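Local coordinates for endoglucanase (Uncultured bacterium, PDB 3X17), which hydrolyses internal beta-1,4-glucosidic bonds of cellulose as a family 9 glycoside hydrolase endoglucanase, at residues 62-66 with 86-91; 437-441 with 544-549; 444-450 with 551-555. Residue numbers count along the deposited sequence, not the author numbering.

Contact 1 of 3, residues 62-66 with 86-91; sequences QVVWE and ADFTSL
In the N-terminal Ig-like domain, a beta hairpin of strands 63-74 and 82-87 has an indole packed across its open end. Trp65, which loses 115 Å² to residues 86-91, is the second residue of a classic beta bulge: it (phi/psi -163/138) and Val64 (-118/-8) both face Ile55 of strand 52-57. With chi1 t and chi2 105°, its ring reaches across to residues 86-91. Leu91, with 48 Å² buried, has its CA 6.8 Å from Trp65 CA, and sets CB 4.1 Å from Trp65 CD1 and CD1 3.7 Å from Val64 CG1. The turn is pinned by Leu91 N bonding to Phe88 O at 3.0 Å, and an Asx turn joins Thr89 N to Asp87 OD1. No hydrogen bond links the two segments. Ala86 CB lies 4.1 Å from Trp65 CH2. Phe88, chi1 p, sends its ring away toward Tyr25 but leaves its CB over the indole face, a CH-pi contact 3.5 Å from the centroid of the Trp65 five-membered ring.

Contact 2 of 3, residues 437-441 with 544-549; sequences KEALA and DYNAPL
Two helices of the (alpha/alpha)6 barrel, 435-452 and 543-558, run side by side here in nearly the same direction. Their short segments cross at 30° with axes 8.4 Å apart, close enough for the CA atoms of Lys437 and Tyr545 to come within 4.7 Å. Asp544 starts the second segment: with chi1 p, its carboxylate comes nearer to Lys437, yet Lys437 NZ stays 4.3 Å from Asp544 OD2, beyond a salt bridge. A water fills the gap, accepting from Lys437 NZ at 2.8 Å and donating to Asp544 OD2 at 2.7 Å. The bent Lys437 chain (chi1 t, chi2 and chi3 m) also lays CG 3.3 Å from Asp544 O. Tyr545, chi1 m, brings CD1 to 3.5 Å from Lys437 CB. Asn546 points away and bonds to Gly505, Leu507 and Ala123. Pro548 has no amide proton to give to the preceding turn, so the helix kinks there; its ring packs against Lys437 and Leu440, with CB 4.0 Å from Leu440 CB, while its CA lies 5.5 Å from that of Ala441. Leu549 ends the run in a buried apolar layer shared with Leu466 of helix 456-469, its CB 3.7 Å from Leu440 CD1.

Contact 3 of 3, residues 444-450 with 551-555; sequences MLLLFAH and FVAAH
This is helix-helix packing within the (alpha/alpha)6 barrel, between regular helical turns of 435-452 and 543-558. The short segments cross at 45° in their N-to-C directions, axes 10.6 Å apart, and aromatic and aliphatic side chains fill the gap without a hydrogen bond between them. Met444 leads off, with Met444 CA 6.4 Å from Val552 CA. Extended through chi1 and chi2 (both t) and turned at chi3 (m), it places CG over the Phe551 face as a CH-pi contact, 3.9 Å from the ring centroid, and SD 4.7 Å from the same centroid, a Met-aromatic contact. Leu447 (chi1 m, chi2 t) has its CA-to-CB bond directed toward the other helix: CD1 meets Phe551 CE1 at 3.9 Å and Val552 CG1 at 4.3 Å. Phe448 has its CA-to-CB bond directed away, but its ring returns to set CE1 3.8 Å from Phe551 CZ, the planes at 81°, and also stacks with Phe385. Phe551, chi1 t, thus touches three residues of the first helix and meets Tyr201 edge-to-face. His450 comes last, its CD2 4.1 Å from His555 CE1; the imidazoles bond elsewhere, His450 ND1 to Arg455 N and His555 ND1 to Tyr201 OH. With chi1 t, His555 turns a ring face to Leu447, whose CD2 sits 3.6 Å from the imidazole centroid, 8° off its normal.

How the contacts relate
Contact 1 comes first along the chain, in the N-terminal Ig-like domain; contacts 2 and 3 follow in the family 9 domain, which carries the family's catalytic activity. Contact 1 does not touch the others: its centre lies about 30 Å from that of contact 2 and 27 Å from that of contact 3. The latter two are successive parts of one interface between helices 435-452 and 543-558, with centres about 11 Å apart and segments that alternate in sequence. They meet where Pro548 CB lies 3.9 Å from Met444 CE and Leu440 O lies 3.5 Å from Val552 CG2. That continuous interface binds the C-terminal helix into the barrel, running outward from near the centre of the chain.

Contact 1 of 3, residues 62-66 with 86-91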
loop_
_atom_site.group_PDB
_atom_site.type_symbol
_atom_site.label_atom_id
_atom_site.label_comp_id
_atom_site.label_asym_id
_atom_site.label_seq_id
_atom_site.Cartn_x
_atom_site.Cartn_y
_atom_site.Cartn_z
ATOM N N GLN A 62 16.530 18.189 28.454
ATOM C CA GLN A 62 17.962 17.940 28.300
ATOM C C GLN A 62 18.395 17.732 26.835
ATOM O O GLN A 62 17.976 16.774 26.183
ATOM C CB GLN A 62 18.362 16.730 29.135
ATOM C CG GLN A 62 19.615 16.033 28.629
ATOM C CD GLN A 62 20.505 15.502 29.743
ATOM O OE1 GLN A 62 20.031 14.870 30.699
ATOM N NE2 GLN A 62 21.810 15.724 29.607
ATOM N N VAL A 63 19.235 18.628 26.326
ATOM C CA VAL A 63 19.816 18.457 24.997
ATOM C C VAL A 63 20.668 17.196 24.858
ATOM O O VAL A 63 21.573 16.942 25.654
ATOM C CB VAL A 63 20.631 19.667 24.574
ATOM C CG1 VAL A 63 21.085 19.503 23.123
ATOM C CG2 VAL A 63 19.812 20.947 24.766
ATOM N N VAL A 64 20.347 16.378 23.862
ATOM C CA VAL A 64 21.033 15.106 23.716
ATOM C C VAL A 64 21.793 15.050 22.393
ATOM O O VAL A 64 22.658 14.198 22.183
ATOM C CB VAL A 64 20.062 13.913 23.940
ATOM C CG1 VAL A 64 19.182 13.669 22.722
ATOM C CG2 VAL A 64 20.815 12.664 24.343
ATOM N N TRP A 65 21.558 16.056 21.560
ATOM C CA TRP A 65 22.172 16.134 20.246
ATOM C C TRP A 65 22.030 17.575 19.768
ATOM O O TRP A 65 20.995 18.202 19.951
ATOM C CB TRP A 65 21.485 15.144 19.273
ATOM C CG TRP A 65 22.148 14.997 17.921
ATOM C CD1 TRP A 65 22.907 13.944 17.495
ATOM C CD2 TRP A 65 22.048 15.893 16.802
ATOM N NE1 TRP A 65 23.309 14.142 16.192
ATOM C CE2 TRP A 65 22.811 15.333 15.746
ATOM C CE3 TRP A 65 21.347 17.081 16.571
ATOM C CZ2 TRP A 65 22.910 15.932 14.484
ATOM C CZ3 TRP A 65 21.472 17.697 15.330
ATOM C CH2 TRP A 65 22.257 17.123 14.299
ATOM N N GLU A 66 23.082 18.118 19.176
ATOM C CA GLU A 66 23.009 19.467 18.683
ATOM C C GLU A 66 23.842 19.517 17.429
ATOM O O GLU A 66 24.885 18.893 17.369
ATOM C CB GLU A 66 23.555 20.446 19.734
ATOM C CG GLU A 66 23.416 21.908 19.369
ATOM C CD GLU A 66 23.732 22.840 20.550
ATOM O OE1 GLU A 66 23.396 22.494 21.702
ATOM O OE2 GLU A 66 24.341 23.907 20.325
ATOM N N ALA A 86 19.049 18.240 8.837
ATOM C CA ALA A 86 20.042 17.577 9.672
ATOM C C ALA A 86 19.876 16.059 9.596
ATOM O O ALA A 86 18.810 15.534 9.241
ATOM C CB ALA A 86 19.916 18.023 11.111
ATOM N N ASP A 87 20.915 15.364 10.018
ATOM C CA ASP A 87 20.862 13.923 10.171
ATOM C C ASP A 87 21.396 13.610 11.556
ATOM O O ASP A 87 22.578 13.778 11.815
ATOM C CB ASP A 87 21.737 13.276 9.105
ATOM C CG ASP A 87 21.758 11.762 9.207
ATOM O OD1 ASP A 87 21.235 11.212 10.202
ATOM O OD2 ASP A 87 22.262 11.119 8.258
ATOM N N PHE A 88 20.497 13.341 12.493
ATOM C CA PHE A 88 20.916 12.992 13.836
ATOM C C PHE A 88 21.022 11.485 14.066
ATOM O O PHE A 88 20.721 11.007 15.158
ATOM C CB PHE A 88 20.003 13.647 14.878
ATOM C CG PHE A 88 18.535 13.270 14.747
ATOM C CD1 PHE A 88 17.712 13.949 13.867
ATOM C CD2 PHE A 88 17.961 12.350 15.614
ATOM C CE1 PHE A 88 16.349 13.669 13.799
ATOM C CE2 PHE A 88 16.615 12.051 15.551
ATOM C CZ PHE A 88 15.799 12.716 14.647
ATOM N N THR A 89 21.468 10.758 13.041
ATOM C CA THR A 89 21.754 9.306 13.119
ATOM C C THR A 89 22.514 8.876 14.375
ATOM O O THR A 89 22.235 7.810 14.944
ATOM C CB THR A 89 22.574 8.828 11.881
ATOM O OG1 THR A 89 21.844 9.126 10.682
ATOM C CG2 THR A 89 22.812 7.340 11.929
ATOM N N SER A 90 23.517 9.677 14.746
ATOM C CA SER A 90 24.401 9.420 15.909
ATOM C C SER A 90 23.619 9.116 17.161
ATOM O O SER A 90 24.091 8.369 18.015
ATOM C CB SER A 90 25.263 10.659 16.222
ATOM O OG SER A 90 26.265 10.843 15.247
ATOM N N LEU A 91 22.477 9.763 17.307
ATOM C CA LEU A 91 21.646 9.587 18.454
ATOM C C LEU A 91 21.032 8.232 18.306
ATOM O O LEU A 91 20.342 8.016 17.343
ATOM C CB LEU A 91 20.568 10.659 18.463
ATOM C CG LEU A 91 19.889 10.896 19.789
ATOM C CD1 LEU A 91 18.620 11.597 19.671
ATOM C CD2 LEU A 91 19.698 9.601 20.398
#

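Contact 2 of 3, residues 437-441 with 544-549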
loop_
_atom_site.group_PDB
_atom_site.type_symbol
_atom_site.label_atom_id
_atom_site.label_comp_id
_atom_site.label_asym_id
_atom_site.label_seq_id
_atom_site.Cartn_x
_atom_site.Cartn_y
_atom_site.Cartn_z
ATOM N N LYS A 437 0.445 5.860 -1.918
ATOM C CA LYS A 437 0.656 4.466 -2.256
ATOM C C LYS A 437 1.797 4.337 -3.279
ATOM O O LYS A 437 2.684 3.474 -3.164
ATOM C CB LYS A 437 -0.647 3.870 -2.802
ATOM C CG LYS A 437 -0.534 2.402 -3.255
ATOM C CD LYS A 437 -0.092 2.327 -4.686
ATOM C CE LYS A 437 -1.147 2.959 -5.621
ATOM N NZ LYS A 437 -1.169 2.223 -6.957
ATOM N N GLU A 438 1.756 5.199 -4.282
ATOM C CA GLU A 438 2.779 5.274 -5.325
ATOM C C GLU A 438 4.188 5.538 -4.759
ATOM O O GLU A 438 5.159 4.895 -5.182
ATOM C CB GLU A 438 2.386 6.351 -6.366
ATOM C CG GLU A 438 3.414 6.567 -7.463
ATOM C CD GLU A 438 2.989 7.601 -8.512
ATOM O OE1 GLU A 438 1.766 7.798 -8.734
ATOM O OE2 GLU A 438 3.891 8.162 -9.167
ATOM N N ALA A 439 4.280 6.417 -3.757
ATOM C CA ALA A 439 5.547 6.644 -3.044
ATOM C C ALA A 439 6.040 5.337 -2.447
ATOM O O ALA A 439 7.221 4.981 -2.580
ATOM C CB ALA A 439 5.371 7.665 -1.944
ATOM N N LEU A 440 5.167 4.676 -1.702
ATOM C CA LEU A 440 5.594 3.499 -0.971
ATOM C C LEU A 440 5.891 2.351 -1.933
ATOM O O LEU A 440 6.820 1.567 -1.708
ATOM C CB LEU A 440 4.556 3.107 0.071
ATOM C CG LEU A 440 4.573 3.923 1.370
ATOM C CD1 LEU A 440 3.233 3.714 2.094
ATOM C CD2 LEU A 440 5.739 3.494 2.295
ATOM N N ALA A 441 5.112 2.252 -3.009
ATOM C CA ALA A 441 5.332 1.232 -4.037
ATOM C C ALA A 441 6.682 1.462 -4.729
ATOM O O ALA A 441 7.322 0.503 -5.148
ATOM C CB ALA A 441 4.205 1.262 -5.077
ATOM N N ASP A 544 -5.252 -1.355 -1.241
ATOM C CA ASP A 544 -4.029 -1.378 -2.052
ATOM C C ASP A 544 -3.025 -0.278 -1.649
ATOM O O ASP A 544 -1.866 -0.320 -2.046
ATOM C CB ASP A 544 -4.332 -1.372 -3.558
ATOM C CG ASP A 544 -4.977 -0.081 -4.022
ATOM O OD1 ASP A 544 -5.910 0.381 -3.341
ATOM O OD2 ASP A 544 -4.554 0.477 -5.067
ATOM N N TYR A 545 -3.443 0.655 -0.797
ATOM C CA TYR A 545 -2.525 1.661 -0.280
ATOM C C TYR A 545 -1.740 1.059 0.885
ATOM O O TYR A 545 -0.541 1.260 1.000
ATOM C CB TYR A 545 -3.271 2.890 0.226
ATOM C CG TYR A 545 -4.115 3.627 -0.800
ATOM C CD1 TYR A 545 -4.004 3.361 -2.181
ATOM C CD2 TYR A 545 -4.894 4.705 -0.402
ATOM C CE1 TYR A 545 -4.737 4.119 -3.112
ATOM C CE2 TYR A 545 -5.640 5.426 -1.296
ATOM C CZ TYR A 545 -5.583 5.129 -2.639
ATOM O OH TYR A 545 -6.287 5.938 -3.492
ATOM N N ASN A 546 -2.442 0.314 1.729
ATOM C CA ASN A 546 -1.866 -0.315 2.894
ATOM C C ASN A 546 -0.886 -1.435 2.574
ATOM O O ASN A 546 -0.041 -1.793 3.396
ATOM C CB ASN A 546 -2.976 -0.797 3.834
ATOM C CG ASN A 546 -3.229 0.189 4.964
ATOM O OD1 ASN A 546 -3.521 1.346 4.699
ATOM N ND2 ASN A 546 -2.909 -0.209 6.205
ATOM N N ALA A 547 -1.026 -2.010 1.391
ATOM C CA ALA A 547 -0.234 -3.181 1.023
ATOM C C ALA A 547 1.258 -2.836 0.914
ATOM O O ALA A 547 2.080 -3.518 1.486
ATOM C CB ALA A 547 -0.746 -3.775 -0.275
ATOM N N PRO A 548 1.610 -1.769 0.168
ATOM C CA PRO A 548 3.039 -1.447 0.133
ATOM C C PRO A 548 3.509 -0.818 1.445
ATOM O O PRO A 548 4.704 -0.866 1.756
ATOM C CB PRO A 548 3.156 -0.440 -1.037
ATOM C CG PRO A 548 1.767 0.155 -1.162
ATOM C CD PRO A 548 0.830 -0.976 -0.804
ATOM N N LEU A 549 2.591 -0.212 2.200
ATOM C CA LEU A 549 2.928 0.254 3.542
ATOM C C LEU A 549 3.362 -0.904 4.454
ATOM O O LEU A 549 4.365 -0.806 5.153
ATOM C CB LEU A 549 1.782 1.072 4.180
ATOM C CG LEU A 549 1.979 1.500 5.640
ATOM C CD1 LEU A 549 3.270 2.327 5.854
ATOM C CD2 LEU A 549 0.739 2.238 6.212
HETATM O O HOH W 1 -2.371 -0.220 -6.500
#

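Contact 3 of 3, residues 444-450 with 551-555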
loop_
_atom_site.group_PDB
_atom_site.type_symbol
_atom_site.label_atom_id
_atom_site.label_comp_id
_atom_site.label_asym_id
_atom_site.label_seq_id
_atom_site.Cartn_x
_atom_site.Cartn_y
_atom_site.Cartn_z
ATOM N N MET A 444 9.168 0.183 -2.522
ATOM C CA MET A 444 9.242 -1.252 -2.799
ATOM C C MET A 444 10.185 -1.578 -3.971
ATOM O O MET A 444 10.945 -2.503 -3.868
ATOM C CB MET A 444 7.842 -1.843 -3.046
ATOM C CG MET A 444 7.820 -3.378 -3.155
ATOM S SD MET A 444 6.248 -3.975 -3.833
ATOM C CE MET A 444 5.101 -3.486 -2.554
ATOM N N LEU A 445 10.163 -0.816 -5.059
ATOM C CA LEU A 445 11.118 -1.088 -6.144
ATOM C C LEU A 445 12.574 -0.853 -5.736
ATOM O O LEU A 445 13.458 -1.631 -6.125
ATOM C CB LEU A 445 10.799 -0.332 -7.441
ATOM C CG LEU A 445 9.374 -0.436 -8.000
ATOM C CD1 LEU A 445 9.235 0.489 -9.194
ATOM C CD2 LEU A 445 8.981 -1.870 -8.339
ATOM N N LEU A 446 12.820 0.175 -4.923
ATOM C CA LEU A 446 14.153 0.376 -4.327
ATOM C C LEU A 446 14.574 -0.835 -3.499
ATOM O O LEU A 446 15.670 -1.359 -3.687
ATOM C CB LEU A 446 14.194 1.627 -3.444
ATOM C CG LEU A 446 13.968 2.939 -4.195
ATOM C CD1 LEU A 446 13.557 4.046 -3.223
ATOM C CD2 LEU A 446 15.229 3.339 -4.961
ATOM N N LEU A 447 13.663 -1.354 -2.681
ATOM C CA LEU A 447 13.979 -2.510 -1.893
ATOM C C LEU A 447 14.171 -3.766 -2.730
ATOM O O LEU A 447 14.913 -4.651 -2.327
ATOM C CB LEU A 447 12.945 -2.744 -0.790
ATOM C CG LEU A 447 12.904 -1.688 0.320
ATOM C CD1 LEU A 447 11.738 -1.942 1.278
ATOM C CD2 LEU A 447 14.232 -1.585 1.069
ATOM N N PHE A 448 13.469 -3.897 -3.852
ATOM C CA PHE A 448 13.685 -5.078 -4.708
ATOM C C PHE A 448 15.143 -5.075 -5.223
ATOM O O PHE A 448 15.812 -6.106 -5.219
ATOM C CB PHE A 448 12.747 -5.091 -5.910
ATOM C CG PHE A 448 11.326 -5.544 -5.598
ATOM C CD1 PHE A 448 11.015 -6.187 -4.404
ATOM C CD2 PHE A 448 10.314 -5.348 -6.523
ATOM C CE1 PHE A 448 9.707 -6.608 -4.134
ATOM C CE2 PHE A 448 9.002 -5.805 -6.279
ATOM C CZ PHE A 448 8.707 -6.428 -5.080
ATOM N N ALA A 449 15.582 -3.922 -5.711
ATOM C CA ALA A 449 16.922 -3.740 -6.253
ATOM C C ALA A 449 17.973 -3.929 -5.157
ATOM O O ALA A 449 18.901 -4.720 -5.306
ATOM C CB ALA A 449 17.052 -2.328 -6.911
ATOM N N HIS A 450 17.728 -3.324 -4.008
ATOM C CA HIS A 450 18.529 -3.559 -2.817
ATOM C C HIS A 450 18.686 -5.045 -2.501
ATOM O O HIS A 450 19.726 -5.478 -2.000
ATOM C CB HIS A 450 17.925 -2.836 -1.614
ATOM C CG HIS A 450 18.692 -3.041 -0.341
ATOM N ND1 HIS A 450 19.973 -2.558 -0.157
ATOM C CD2 HIS A 450 18.372 -3.703 0.799
ATOM C CE1 HIS A 450 20.377 -2.846 1.070
ATOM N NE2 HIS A 450 19.446 -3.583 1.652
ATOM N N PHE A 551 4.494 -3.703 3.409
ATOM C CA PHE A 551 5.775 -4.169 2.848
ATOM C C PHE A 551 6.988 -3.364 3.318
ATOM O O PHE A 551 7.950 -3.923 3.878
ATOM C CB PHE A 551 5.735 -4.246 1.318
ATOM C CG PHE A 551 6.988 -4.852 0.708
ATOM C CD1 PHE A 551 8.090 -4.061 0.417
ATOM C CD2 PHE A 551 7.067 -6.216 0.462
ATOM C CE1 PHE A 551 9.236 -4.610 -0.141
ATOM C CE2 PHE A 551 8.211 -6.771 -0.080
ATOM C CZ PHE A 551 9.293 -5.963 -0.398
ATOM N N VAL A 552 6.919 -2.047 3.165
ATOM C CA VAL A 552 8.073 -1.222 3.476
ATOM C C VAL A 552 8.320 -1.181 4.984
ATOM O O VAL A 552 9.460 -1.324 5.438
ATOM C CB VAL A 552 7.984 0.198 2.848
ATOM C CG1 VAL A 552 9.245 0.989 3.151
ATOM C CG2 VAL A 552 7.831 0.082 1.342
ATOM N N ALA A 553 7.231 -1.188 5.752
ATOM C CA ALA A 553 7.325 -1.164 7.194
ATOM C C ALA A 553 7.967 -2.466 7.681
ATOM O O ALA A 553 8.791 -2.456 8.626
ATOM C CB ALA A 553 5.951 -0.983 7.813
ATOM N N ALA A 554 7.592 -3.578 7.049
ATOM C CA ALA A 554 8.134 -4.878 7.458
ATOM C C ALA A 554 9.659 -4.958 7.225
ATOM O O ALA A 554 10.387 -5.511 8.049
ATOM C CB ALA A 554 7.418 -6.015 6.746
ATOM N N HIS A 555 10.140 -4.362 6.135
ATOM C CA HIS A 555 11.575 -4.243 5.920
ATOM C C HIS A 555 12.289 -3.588 7.117
ATOM O O HIS A 555 13.307 -4.083 7.599
ATOM C CB HIS A 555 11.889 -3.476 4.637
ATOM C CG HIS A 555 13.363 -3.358 4.364
ATOM N ND1 HIS A 555 14.051 -4.253 3.568
ATOM C CD2 HIS A 555 14.289 -2.489 4.842
ATOM C CE1 HIS A 555 15.333 -3.930 3.557
ATOM N NE2 HIS A 555 15.505 -2.867 4.321
#